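Subtilisin-like protein (Prochloron didemni, PDB 3ZXY) is the protease domain of PatA, a subtilisin-family protein that probably cleaves peptide bonds as a serine endopeptidase, studied here as an engineered variant. Local coordinates at residues 239-251 with 262-276. The protein carries 1 engineered substitution. Sequence-based numbering, arbitrary orientation.
Sequences KVRQLLLQSALPC and CLAGRLNVSGAFTLL
Ser247 packs against Ala272 where helices 239-247 and 269-276 draw together, their axes 8.4 Å apart at closest approach and 124° apart in direction. Small residues suit this junction: Ser247 OG lies 3.4 Å from Ala272 CB, and at Gly271 a CB would press on Ser247 CB and clash with Asn268 ND2. With chi1 at 61°, the serine hydroxyl turns back along its own helix to donate to Leu243 O, and a water donates to Ser247 OG and Leu244 O while accepting from Asn268 N. Leucines pack alongside: the side chains of Leu243 and Leu275 pass each other in opposite directions, CD2 to CB 3.8 Å, while Leu244 CD2 lies beside Leu267 CD1 (3.7 Å).

Asn268, the N-cap of helix 269-276, works in both directions. Its OD1 accepts from Gly271 N, and its ND2, with Ser247 O nearly in the amide plane, donates to that carbonyl at 2.9 Å, tying the backbone at Ser247 to the start of helix 269-276. Leu249 and Arg266 then form a single antiparallel hydrogen-bonded bridge, beside which Gly265 fits because a CB would strike Ala248 CB and Leu249 O.

Toward solvent, at the exposed Pro250 and Cys251, the contact depends less on close packing and more on the Cys251-Cys262 disulfide and Arg266. Bent at chi3 (-77°), the arginine brings NE (3.0 Å) and NH2 (2.6 Å) side-on to Pro250 O, while Leu249 CB rests over one guanidinium face. An alanine here would probably leave Pro250 O without these two mates and Leu249 CB without the guanidinium face it rests on.

Leu245 and Leu267 reach Ile188 on edge strand 187-191, to which Gly265 and Leu267 also bond through their backbones; Leu244 meets Leu162 of strand 162-167, and Val240 and Leu276 pack on helix 210-230, seating the pair against the subtilisin-fold parallel sheet.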
ATOM      1  N   LYS A 239     -13.854   2.796  -6.613  1.00 13.53           N
ATOM      2  CA  LYS A 239     -13.915   4.043  -7.377  1.00 13.92           C
ATOM      3  C   LYS A 239     -12.607   4.810  -7.251  1.00 12.22           C
ATOM      4  O   LYS A 239     -12.129   5.415  -8.227  1.00 11.67           O
ATOM      5  CB  LYS A 239     -15.079   4.929  -6.904  1.00 15.68           C
ATOM      6  CG  LYS A 239     -15.231   6.211  -7.717  1.00 18.16           C
ATOM      7  CD  LYS A 239     -16.473   6.974  -7.296  1.00 22.29           C
ATOM      8  CE  LYS A 239     -16.762   8.162  -8.217  1.00 24.79           C
ATOM      9  NZ  LYS A 239     -17.804   9.047  -7.620  1.00 30.01           N
ATOM     10  N   VAL A 240     -12.025   4.817  -6.053  1.00 11.32           N
ATOM     11  CA  VAL A 240     -10.752   5.490  -5.858  1.00 11.09           C
ATOM     12  C   VAL A 240      -9.658   4.846  -6.715  1.00 10.58           C
ATOM     13  O   VAL A 240      -8.840   5.545  -7.333  1.00 10.37           O
ATOM     14  CB  VAL A 240     -10.385   5.546  -4.365  1.00 11.10           C
ATOM     15  CG1 VAL A 240      -8.903   5.866  -4.185  1.00 11.39           C
ATOM     16  CG2 VAL A 240     -11.303   6.536  -3.630  1.00 11.96           C
ATOM     17  N   ARG A 241      -9.644   3.521  -6.791  1.00 10.95           N
ATOM     18  CA  ARG A 241      -8.748   2.850  -7.728  1.00 10.90           C
ATOM     19  C   ARG A 241      -8.930   3.350  -9.164  1.00 10.88           C
ATOM     20  O   ARG A 241      -7.969   3.630  -9.872  1.00 10.57           O
ATOM     21  CB  ARG A 241      -8.971   1.342  -7.681  1.00 11.99           C
ATOM     22  CG  ARG A 241      -8.117   0.538  -8.645  1.00 12.69           C
ATOM     23  CD  ARG A 241      -8.469  -0.921  -8.469  1.00 14.20           C
ATOM     24  NE  ARG A 241      -7.875  -1.843  -9.387  1.00 15.75           N
ATOM     25  CZ  ARG A 241      -8.416  -2.302 -10.506  1.00 16.34           C
ATOM     26  NH1 ARG A 241      -9.585  -1.857 -10.983  1.00 17.64           N
ATOM     27  NH2 ARG A 241      -7.754  -3.229 -11.180  1.00 17.53           N
ATOM     28  N   GLN A 242     -10.189   3.462  -9.587  1.00 10.92           N
ATOM     29  CA  GLN A 242     -10.492   3.887 -10.958  1.00 11.76           C
ATOM     30  C   GLN A 242      -9.993   5.322 -11.190  1.00 11.05           C
ATOM     31  O   GLN A 242      -9.441   5.648 -12.257  1.00 10.87           O
ATOM     32  CB  GLN A 242     -11.998   3.760 -11.213  1.00 13.11           C
ATOM     33  CG  GLN A 242     -12.369   3.786 -12.681  1.00 14.43           C
ATOM     34  CD  GLN A 242     -12.101   2.478 -13.419  1.00 16.04           C
ATOM     35  OE1 GLN A 242     -11.495   1.544 -12.882  1.00 17.82           O
ATOM     36  NE2 GLN A 242     -12.548   2.409 -14.654  1.00 17.41           N
ATOM     37  N   LEU A 243     -10.191   6.178 -10.191  1.00 10.68           N
ATOM     38  CA  LEU A 243      -9.718   7.564 -10.283  1.00 10.90           C
ATOM     39  C   LEU A 243      -8.200   7.651 -10.400  1.00 10.51           C
ATOM     40  O   LEU A 243      -7.671   8.437 -11.182  1.00 10.40           O
ATOM     41  CB  LEU A 243     -10.181   8.389  -9.075  1.00 11.12           C
ATOM     42  CG  LEU A 243     -11.678   8.669  -8.985  1.00 11.91           C
ATOM     43  CD1 LEU A 243     -12.025   9.083  -7.559  1.00 12.79           C
ATOM     44  CD2 LEU A 243     -12.083   9.746  -9.973  1.00 12.83           C
ATOM     45  N   LEU A 244      -7.500   6.840  -9.615  1.00 10.15           N
ATOM     46  CA  LEU A 244      -6.047   6.823  -9.652  1.00 10.07           C
ATOM     47  C   LEU A 244      -5.542   6.322 -10.994  1.00 10.38           C
ATOM     48  O   LEU A 244      -4.570   6.861 -11.554  1.00 11.16           O
ATOM     49  CB  LEU A 244      -5.501   5.973  -8.494  1.00  9.74           C
ATOM     50  CG  LEU A 244      -5.600   6.642  -7.122  1.00  9.66           C
ATOM     51  CD1 LEU A 244      -5.381   5.644  -5.979  1.00  9.89           C
ATOM     52  CD2 LEU A 244      -4.612   7.807  -7.040  1.00 10.15           C
ATOM     53  N   LEU A 245      -6.159   5.269 -11.518  1.00 10.75           N
ATOM     54  CA  LEU A 245      -5.777   4.744 -12.814  1.00 11.30           C
ATOM     55  C   LEU A 245      -6.105   5.708 -13.951  1.00 11.70           C
ATOM     56  O   LEU A 245      -5.305   5.890 -14.866  1.00 12.79           O
ATOM     57  CB  LEU A 245      -6.425   3.369 -13.060  1.00 11.87           C
ATOM     58  CG  LEU A 245      -5.918   2.235 -12.182  1.00 11.96           C
ATOM     59  CD1 LEU A 245      -6.832   1.030 -12.369  1.00 12.88           C
ATOM     60  CD2 LEU A 245      -4.477   1.876 -12.516  1.00 12.67           C
ATOM     61  N   GLN A 246      -7.270   6.353 -13.899  1.00 11.41           N
ATOM     62  CA  GLN A 246      -7.674   7.246 -14.980  1.00 11.91           C
ATOM     63  C   GLN A 246      -6.834   8.509 -15.067  1.00 12.13           C
ATOM     64  O   GLN A 246      -6.541   8.995 -16.165  1.00 13.05           O
ATOM     65  CB  GLN A 246      -9.139   7.640 -14.828  1.00 12.20           C
ATOM     66  CG  GLN A 246      -9.599   8.514 -15.974  1.00 13.15           C
ATOM     67  CD  GLN A 246     -11.082   8.451 -16.215  1.00 14.15           C
ATOM     68  OE1 GLN A 246     -11.755   9.482 -16.235  1.00 15.03           O
ATOM     69  NE2 GLN A 246     -11.593   7.246 -16.471  1.00 14.95           N
ATOM     70  N   SER A 247      -6.449   9.028 -13.908  1.00 11.30           N
ATOM     71  CA  SER A 247      -5.681  10.258 -13.827  1.00 11.72           C
ATOM     72  C   SER A 247      -4.173  10.039 -13.977  1.00 12.17           C
ATOM     73  O   SER A 247      -3.430  11.001 -14.138  1.00 12.31           O
ATOM     74  CB  SER A 247      -5.977  11.001 -12.525  1.00 11.40           C
ATOM     75  OG  SER A 247      -5.631  10.230 -11.388  1.00 11.41           O
ATOM     76  N   ALA A 248      -3.722   8.788 -14.010  1.00 12.08           N
ATOM     77  CA  ALA A 248      -2.293   8.524 -14.132  1.00 12.96           C
ATOM     78  C   ALA A 248      -1.718   9.160 -15.409  1.00 14.13           C
ATOM     79  O   ALA A 248      -2.361   9.192 -16.478  1.00 15.28           O
ATOM     80  CB  ALA A 248      -2.039   7.017 -14.134  1.00 12.77           C
ATOM     81  N   LEU A 249      -0.498   9.676 -15.306  1.00 15.39           N
ATOM     82  CA  LEU A 249       0.109  10.431 -16.395  1.00 17.89           C
ATOM     83  C   LEU A 249       1.059   9.597 -17.243  1.00 19.64           C
ATOM     84  O   LEU A 249       1.822   8.804 -16.721  1.00 17.71           O
ATOM     85  CB  LEU A 249       0.876  11.613 -15.822  1.00 19.00           C
ATOM     86  CG  LEU A 249       0.013  12.690 -15.173  1.00 19.90           C
ATOM     87  CD1 LEU A 249       0.862  13.509 -14.207  1.00 20.90           C
ATOM     88  CD2 LEU A 249      -0.638  13.532 -16.258  1.00 21.47           C
ATOM     89  N   PRO A 250       1.039   9.802 -18.572  1.00 22.86           N
ATOM     90  CA  PRO A 250       2.058   9.185 -19.454  1.00 26.28           C
ATOM     91  C   PRO A 250       3.498   9.531 -19.099  1.00 29.44           C
ATOM     92  O   PRO A 250       3.766  10.542 -18.444  1.00 30.56           O
ATOM     93  CB  PRO A 250       1.730   9.763 -20.832  1.00 27.70           C
ATOM     94  CG  PRO A 250       0.312  10.186 -20.757  1.00 26.90           C
ATOM     95  CD  PRO A 250       0.024  10.552 -19.333  1.00 24.61           C
ATOM     96  N   CYS A 251       4.424   8.678 -19.530  1.00 33.38           N
ATOM     97  CA  CYS A 251       5.849   8.896 -19.289  1.00 37.58           C
ATOM     98  C   CYS A 251       6.475   9.654 -20.453  1.00 40.52           C
ATOM     99  O   CYS A 251       6.039   9.512 -21.597  1.00 44.04           O
ATOM    100  CB  CYS A 251       6.567   7.560 -19.077  1.00 37.93           C
ATOM    101  SG  CYS A 251       6.146   6.764 -17.514  1.00 38.01           S
ATOM    102  N   CYS A 262       5.901   2.161 -18.224  1.00 21.05           N
ATOM    103  CA  CYS A 262       5.113   3.208 -17.574  1.00 21.04           C
ATOM    104  C   CYS A 262       3.842   2.651 -16.868  1.00 17.71           C
ATOM    105  O   CYS A 262       3.196   3.356 -16.108  1.00 16.33           O
ATOM    106  CB  CYS A 262       4.726   4.260 -18.606  1.00 25.40           C
ATOM    107  SG  CYS A 262       4.324   5.854 -17.869  1.00 31.96           S
ATOM    108  N   LEU A 263       3.517   1.384 -17.132  1.00 16.46           N
ATOM    109  CA  LEU A 263       2.315   0.740 -16.602  1.00 15.09           C
ATOM    110  C   LEU A 263       1.107   1.531 -17.085  1.00 14.60           C
ATOM    111  O   LEU A 263       1.103   1.960 -18.255  1.00 15.79           O
ATOM    112  CB  LEU A 263       2.376   0.579 -15.092  1.00 13.69           C
ATOM    113  CG  LEU A 263       3.687  -0.009 -14.533  1.00 13.36           C
ATOM    114  CD1 LEU A 263       3.537  -0.246 -13.040  1.00 12.65           C
ATOM    115  CD2 LEU A 263       4.113  -1.290 -15.257  1.00 14.10           C
ATOM    116  N   ALA A 264       0.090   1.729 -16.248  1.00 13.82           N
ATOM    117  CA  ALA A 264      -1.022   2.578 -16.659  1.00 14.15           C
ATOM    118  C   ALA A 264      -0.655   4.049 -16.620  1.00 14.47           C
ATOM    119  O   ALA A 264      -1.413   4.891 -17.132  1.00 16.34           O
ATOM    120  CB  ALA A 264      -2.241   2.312 -15.797  1.00 13.68           C
ATOM    121  N   GLY A 265       0.476   4.369 -15.991  1.00 13.82           N
ATOM    122  CA  GLY A 265       0.946   5.728 -15.863  1.00 13.92           C
ATOM    123  C   GLY A 265       1.525   6.058 -14.510  1.00 13.38           C
ATOM    124  O   GLY A 265       1.575   5.226 -13.601  1.00 12.01           O
ATOM    125  N   ARG A 266       1.954   7.305 -14.371  1.00 13.78           N
ATOM    126  CA  ARG A 266       2.502   7.816 -13.140  1.00 14.06           C
ATOM    127  C   ARG A 266       1.433   8.387 -12.213  1.00 12.97           C
ATOM    128  O   ARG A 266       0.532   9.109 -12.678  1.00 13.00           O
ATOM    129  CB  ARG A 266       3.475   8.934 -13.477  1.00 16.49           C
ATOM    130  CG  ARG A 266       4.653   8.467 -14.304  1.00 19.21           C
ATOM    131  CD  ARG A 266       5.531   9.650 -14.604  1.00 22.90           C
ATOM    132  NE  ARG A 266       4.973  10.482 -15.665  1.00 26.44           N
ATOM    133  CZ  ARG A 266       4.824  11.809 -15.625  1.00 29.07           C
ATOM    134  NH1 ARG A 266       5.167  12.526 -14.557  1.00 30.19           N
ATOM    135  NH2 ARG A 266       4.332  12.435 -16.691  1.00 31.42           N
ATOM    136  N   LEU A 267       1.563   8.116 -10.919  1.00 11.98           N
ATOM    137  CA  LEU A 267       0.673   8.656  -9.903  1.00 11.68           C
ATOM    138  C   LEU A 267       0.527  10.162 -10.074  1.00 12.19           C
ATOM    139  O   LEU A 267       1.508  10.893 -10.172  1.00 12.62           O
ATOM    140  CB  LEU A 267       1.227   8.364  -8.516  1.00 11.72           C
ATOM    141  CG  LEU A 267       0.480   8.925  -7.316  1.00 11.50           C
ATOM    142  CD1 LEU A 267      -0.907   8.325  -7.200  1.00 11.43           C
ATOM    143  CD2 LEU A 267       1.347   8.655  -6.073  1.00 11.75           C
ATOM    144  N   ASN A 268      -0.734  10.609 -10.102  1.00 12.02           N
ATOM    145  CA  ASN A 268      -1.062  12.005 -10.349  1.00 12.63           C
ATOM    146  C   ASN A 268      -2.092  12.434  -9.308  1.00 12.65           C
ATOM    147  O   ASN A 268      -3.299  12.356  -9.554  1.00 12.88           O
ATOM    148  CB  ASN A 268      -1.614  12.140 -11.771  1.00 12.97           C
ATOM    149  CG  ASN A 268      -2.054  13.549 -12.105  1.00 13.28           C
ATOM    150  OD1 ASN A 268      -1.725  14.500 -11.375  1.00 13.85           O
ATOM    151  ND2 ASN A 268      -2.789  13.701 -13.206  1.00 14.18           N
ATOM    152  N   VAL A 269      -1.614  12.896  -8.162  1.00 13.16           N
ATOM    153  CA  VAL A 269      -2.476  13.145  -7.018  1.00 13.20           C
ATOM    154  C   VAL A 269      -3.411  14.317  -7.304  1.00 13.74           C
ATOM    155  O   VAL A 269      -4.613  14.213  -7.065  1.00 13.40           O
ATOM    156  CB  VAL A 269      -1.688  13.380  -5.723  1.00 14.09           C
ATOM    157  CG1 VAL A 269      -2.660  13.544  -4.556  1.00 15.43           C
ATOM    158  CG2 VAL A 269      -0.782  12.186  -5.439  1.00 14.63           C
ATOM    159  N   SER A 270      -2.871  15.395  -7.857  1.00 14.69           N
ATOM    160  CA  SER A 270      -3.727  16.560  -8.190  1.00 15.43           C
ATOM    161  C   SER A 270      -4.791  16.185  -9.209  1.00 14.96           C
ATOM    162  O   SER A 270      -5.959  16.544  -9.055  1.00 15.00           O
ATOM    163  CB  SER A 270      -2.892  17.756  -8.657  1.00 17.59           C
ATOM    164  OG  SER A 270      -2.112  17.442  -9.770  1.00 19.94           O
ATOM    165  N   GLY A 271      -4.426  15.412 -10.221  1.00 13.97           N
ATOM    166  CA  GLY A 271      -5.383  14.960 -11.211  1.00 13.56           C
ATOM    167  C   GLY A 271      -6.487  14.090 -10.639  1.00 12.66           C
ATOM    168  O   GLY A 271      -7.661  14.202 -11.032  1.00 13.06           O
ATOM    169  N   ALA A 272      -6.115  13.185  -9.746  1.00 11.70           N
ATOM    170  CA  ALA A 272      -7.076  12.300  -9.113  1.00 11.03           C
ATOM    171  C   ALA A 272      -8.087  13.115  -8.307  1.00 11.18           C
ATOM    172  O   ALA A 272      -9.282  12.863  -8.377  1.00 11.62           O
ATOM    173  CB  ALA A 272      -6.363  11.283  -8.220  1.00 10.82           C
ATOM    174  N   PHE A 273      -7.599  14.102  -7.562  1.00 11.61           N
ATOM    175  CA  PHE A 273      -8.496  14.939  -6.777  1.00 12.32           C
ATOM    176  C   PHE A 273      -9.395  15.757  -7.693  1.00 12.73           C
ATOM    177  O   PHE A 273     -10.581  15.895  -7.424  1.00 12.72           O
ATOM    178  CB  PHE A 273      -7.722  15.833  -5.820  1.00 13.11           C
ATOM    179  CG  PHE A 273      -7.484  15.190  -4.482  1.00 13.49           C
ATOM    180  CD1 PHE A 273      -6.386  14.381  -4.263  1.00 14.23           C
ATOM    181  CD2 PHE A 273      -8.370  15.416  -3.428  1.00 14.49           C
ATOM    182  CE1 PHE A 273      -6.179  13.791  -3.021  1.00 14.21           C
ATOM    183  CE2 PHE A 273      -8.158  14.839  -2.194  1.00 14.80           C
ATOM    184  CZ  PHE A 273      -7.069  14.025  -1.998  1.00 14.48           C
ATOM    185  N   THR A 274      -8.838  16.317  -8.760  1.00 13.09           N
ATOM    186  CA  THR A 274      -9.659  17.127  -9.689  1.00 13.98           C
ATOM    187  C   THR A 274     -10.800  16.296 -10.282  1.00 13.58           C
ATOM    188  O   THR A 274     -11.925  16.775 -10.421  1.00 13.65           O
ATOM    189  CB  THR A 274      -8.776  17.724 -10.790  1.00 15.04           C
ATOM    190  OG1 THR A 274      -7.876  18.654 -10.168  1.00 16.42           O
ATOM    191  CG2 THR A 274      -9.617  18.476 -11.860  1.00 16.50           C
ATOM    192  N   LEU A 275     -10.508  15.054 -10.639  1.00 13.16           N
ATOM    193  CA  LEU A 275     -11.529  14.162 -11.206  0.50 13.31           C
ATOM    194  C   LEU A 275     -12.586  13.822 -10.173  1.00 13.21           C
ATOM    195  O   LEU A 275     -13.763  13.840 -10.474  1.00 13.61           O
ATOM    196  CB  LEU A 275     -10.956  12.853 -11.757  0.50 13.37           C
ATOM    197  CG  LEU A 275     -10.444  12.851 -13.185  0.50 13.87           C
ATOM    198  CD1 LEU A 275     -10.019  11.431 -13.533  0.50 13.53           C
ATOM    199  CD2 LEU A 275     -11.489  13.385 -14.158  0.50 14.75           C
ATOM    200  N   LEU A 276     -12.169  13.535  -8.949  1.00 12.73           N
ATOM    201  CA  LEU A 276     -13.117  13.257  -7.869  1.00 13.06           C
ATOM    202  C   LEU A 276     -14.020  14.464  -7.637  1.00 13.65           C
ATOM    203  O   LEU A 276     -15.242  14.321  -7.550  1.00 14.27           O
ATOM    204  CB  LEU A 276     -12.351  12.878  -6.591  1.00 13.45           C
ATOM    205  CG  LEU A 276     -13.153  12.373  -5.403  1.00 14.46           C
ATOM    206  CD1 LEU A 276     -12.171  11.681  -4.445  1.00 15.01           C
ATOM    207  CD2 LEU A 276     -13.885  13.499  -4.735  1.00 16.36           C
TER
HETATM  208  O   HOH W   1     -16.785  12.295  -7.000  1.00 37.88           O
HETATM  209  O   HOH W   2      -3.163   9.097 -10.493  1.00 12.21           O
HETATM  210  O   HOH W   3      -2.446   7.134 -18.294  1.00 32.78           O